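Local coordinates for capsid protein (Infectious hypodermal and hematopoietic necrosis virus, PDB 3N7X) that forms the icosahedral shell of a shrimp-infecting brevidensovirus, sixty copies assembling into the capsid, at residues G229-P234 against P315-L320. Sequence-based numbering, arbitrary orientation.
Sequences GPTFIP and PCTGQL
Phe232 N donates to Cys316 O at 2.9 Å, nearly straight at hydrogen (165°), with the donor somewhat off the carbonyl plane. Two residues along, Gly318 N reaches Pro230 O at 3.0 Å, and the same oxygen receives a CA-H...O contact from Thr317 CA (3.2 Å). Together the two N-H bonds define a single antiparallel bridge between Thr231 and Thr317. Beyond it a water continues the link, donating to Phe232 O and accepting from Cys316 N.

In Phe232, chi1 -57° sets CG anti to the carbonyl carbon, beside the backbone N; from there the ring lies against the backbone of 316-318: Thr317 C sits over one face, offset toward the rim, and Phe232 CZ is 3.8 Å from Gly318 N. Cys316 SG approaches Phe232 CD2 at 3.6 Å, an oblique sulfur-aromatic contact 56° off the ring normal. Apolar contacts extend to both ends, Leu320 CD1 touching Pro230 CD at 3.4 Å and Thr231 CG2 meeting the Pro315 ring.

The Phe232 ring also meets Trp78 and His77, and Asn80 OD1 accepts from Thr231 N. A single antiparallel bridge thus joins the long connection between strands 220-221 and 264-268 to the short one between 312-313 and 322-324 in this beta-barrel capsid protein.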
ATOM      1  N   GLY A 229     -86.996 -37.177 -50.865  1.00 35.62           N
ATOM      2  CA  GLY A 229     -86.970 -35.838 -50.310  1.00 34.78           C
ATOM      3  C   GLY A 229     -85.626 -35.457 -49.728  1.00 34.55           C
ATOM      4  O   GLY A 229     -84.972 -36.268 -49.060  1.00 36.80           O
ATOM      5  N   PRO A 230     -85.187 -34.214 -49.960  1.00 31.72           N
ATOM      6  CA  PRO A 230     -83.897 -33.769 -49.433  1.00 29.74           C
ATOM      7  C   PRO A 230     -83.860 -33.741 -47.907  1.00 28.01           C
ATOM      8  O   PRO A 230     -84.789 -33.256 -47.261  1.00 28.28           O
ATOM      9  CB  PRO A 230     -83.738 -32.381 -50.050  1.00 29.39           C
ATOM     10  CG  PRO A 230     -85.151 -31.897 -50.136  1.00 29.12           C
ATOM     11  CD  PRO A 230     -85.880 -33.115 -50.655  1.00 29.84           C
ATOM     12  N   THR A 231     -82.789 -34.284 -47.341  1.00 26.03           N
ATOM     13  CA  THR A 231     -82.603 -34.293 -45.898  1.00 24.58           C
ATOM     14  C   THR A 231     -81.510 -33.263 -45.612  1.00 24.02           C
ATOM     15  O   THR A 231     -80.408 -33.339 -46.161  1.00 23.28           O
ATOM     16  CB  THR A 231     -82.169 -35.680 -45.397  1.00 25.04           C
ATOM     17  OG1 THR A 231     -83.196 -36.635 -45.692  1.00 25.82           O
ATOM     18  CG2 THR A 231     -81.931 -35.655 -43.896  1.00 24.36           C
ATOM     19  N   PHE A 232     -81.826 -32.292 -44.764  1.00 22.65           N
ATOM     20  CA  PHE A 232     -80.888 -31.225 -44.449  1.00 22.02           C
ATOM     21  C   PHE A 232     -79.820 -31.572 -43.425  1.00 21.98           C
ATOM     22  O   PHE A 232     -80.078 -32.274 -42.449  1.00 21.75           O
ATOM     23  CB  PHE A 232     -81.636 -29.986 -43.938  1.00 22.03           C
ATOM     24  CG  PHE A 232     -82.666 -29.443 -44.889  1.00 22.29           C
ATOM     25  CD1 PHE A 232     -82.742 -29.892 -46.206  1.00 22.72           C
ATOM     26  CD2 PHE A 232     -83.554 -28.459 -44.466  1.00 21.93           C
ATOM     27  CE1 PHE A 232     -83.688 -29.368 -47.088  1.00 22.93           C
ATOM     28  CE2 PHE A 232     -84.503 -27.927 -45.337  1.00 22.68           C
ATOM     29  CZ  PHE A 232     -84.572 -28.383 -46.653  1.00 23.36           C
ATOM     30  N   ILE A 233     -78.612 -31.075 -43.659  1.00 21.25           N
ATOM     31  CA  ILE A 233     -77.532 -31.267 -42.709  1.00 20.82           C
ATOM     32  C   ILE A 233     -78.035 -30.482 -41.494  1.00 20.32           C
ATOM     33  O   ILE A 233     -78.423 -29.320 -41.616  1.00 20.86           O
ATOM     34  CB  ILE A 233     -76.227 -30.665 -43.247  1.00 20.08           C
ATOM     35  CG1 ILE A 233     -75.692 -31.562 -44.369  1.00 19.66           C
ATOM     36  CG2 ILE A 233     -75.219 -30.503 -42.125  1.00 19.01           C
ATOM     37  CD1 ILE A 233     -74.537 -30.970 -45.149  1.00 18.32           C
ATOM     38  N   PRO A 234     -78.053 -31.112 -40.312  1.00 20.32           N
ATOM     39  CA  PRO A 234     -78.531 -30.461 -39.087  1.00 19.74           C
ATOM     40  C   PRO A 234     -78.102 -29.019 -38.865  1.00 20.31           C
ATOM     41  O   PRO A 234     -76.923 -28.724 -38.682  1.00 20.87           O
ATOM     42  CB  PRO A 234     -78.039 -31.397 -37.988  1.00 19.37           C
ATOM     43  CG  PRO A 234     -78.118 -32.733 -38.650  1.00 19.09           C
ATOM     44  CD  PRO A 234     -77.509 -32.447 -40.010  1.00 18.68           C
ATOM     45  N   PRO A 315     -83.975 -35.304 -38.514  1.00 20.82           N
ATOM     46  CA  PRO A 315     -83.478 -34.166 -39.287  1.00 21.11           C
ATOM     47  C   PRO A 315     -84.583 -33.450 -40.048  1.00 22.02           C
ATOM     48  O   PRO A 315     -85.648 -34.011 -40.309  1.00 22.86           O
ATOM     49  CB  PRO A 315     -82.466 -34.809 -40.228  1.00 21.91           C
ATOM     50  CG  PRO A 315     -83.066 -36.166 -40.476  1.00 20.68           C
ATOM     51  CD  PRO A 315     -83.488 -36.577 -39.077  1.00 20.67           C
ATOM     52  N   CYS A 316     -84.316 -32.201 -40.397  1.00 22.45           N
ATOM     53  CA  CYS A 316     -85.261 -31.405 -41.155  1.00 22.28           C
ATOM     54  C   CYS A 316     -85.214 -31.901 -42.602  1.00 22.77           C
ATOM     55  O   CYS A 316     -84.154 -32.304 -43.093  1.00 23.02           O
ATOM     56  CB  CYS A 316     -84.844 -29.934 -41.098  1.00 22.54           C
ATOM     57  SG  CYS A 316     -86.005 -28.773 -41.852  1.00 23.59           S
ATOM     58  N   THR A 317     -86.359 -31.888 -43.278  1.00 22.64           N
ATOM     59  CA  THR A 317     -86.419 -32.311 -44.676  1.00 23.25           C
ATOM     60  C   THR A 317     -87.218 -31.311 -45.508  1.00 23.86           C
ATOM     61  O   THR A 317     -88.027 -30.544 -44.974  1.00 23.70           O
ATOM     62  CB  THR A 317     -87.068 -33.710 -44.832  1.00 22.74           C
ATOM     63  OG1 THR A 317     -88.402 -33.682 -44.313  1.00 24.37           O
ATOM     64  CG2 THR A 317     -86.260 -34.764 -44.089  1.00 19.93           C
ATOM     65  N   GLY A 318     -86.983 -31.317 -46.817  1.00 24.85           N
ATOM     66  CA  GLY A 318     -87.691 -30.408 -47.703  1.00 24.44           C
ATOM     67  C   GLY A 318     -88.283 -31.152 -48.883  1.00 24.26           C
ATOM     68  O   GLY A 318     -88.664 -32.314 -48.753  1.00 25.07           O
ATOM     69  N   GLN A 319     -88.370 -30.488 -50.031  1.00 24.04           N
ATOM     70  CA  GLN A 319     -88.908 -31.114 -51.230  1.00 24.65           C
ATOM     71  C   GLN A 319     -87.997 -30.807 -52.403  1.00 23.92           C
ATOM     72  O   GLN A 319     -87.429 -29.722 -52.486  1.00 24.00           O
ATOM     73  CB  GLN A 319     -90.322 -30.605 -51.534  1.00 27.15           C
ATOM     74  CG  GLN A 319     -91.321 -30.832 -50.415  1.00 31.54           C
ATOM     75  CD  GLN A 319     -91.232 -29.767 -49.330  1.00 37.65           C
ATOM     76  OE1 GLN A 319     -91.559 -30.018 -48.167  1.00 40.02           O
ATOM     77  NE2 GLN A 319     -90.802 -28.564 -49.709  1.00 38.55           N
ATOM     78  N   LEU A 320     -87.866 -31.767 -53.310  1.00 23.05           N
ATOM     79  CA  LEU A 320     -87.024 -31.606 -54.484  1.00 22.23           C
ATOM     80  C   LEU A 320     -87.342 -30.371 -55.338  1.00 23.11           C
ATOM     81  O   LEU A 320     -86.470 -29.878 -56.054  1.00 22.13           O
ATOM     82  CB  LEU A 320     -87.112 -32.866 -55.352  1.00 21.54           C
ATOM     83  CG  LEU A 320     -86.121 -34.022 -55.147  1.00 22.72           C
ATOM     84  CD1 LEU A 320     -85.275 -33.816 -53.907  1.00 20.68           C
ATOM     85  CD2 LEU A 320     -86.894 -35.326 -55.073  1.00 20.14           C
TER
HETATM   86  O   HOH W   1     -81.545 -31.132 -40.267  1.00 22.37           O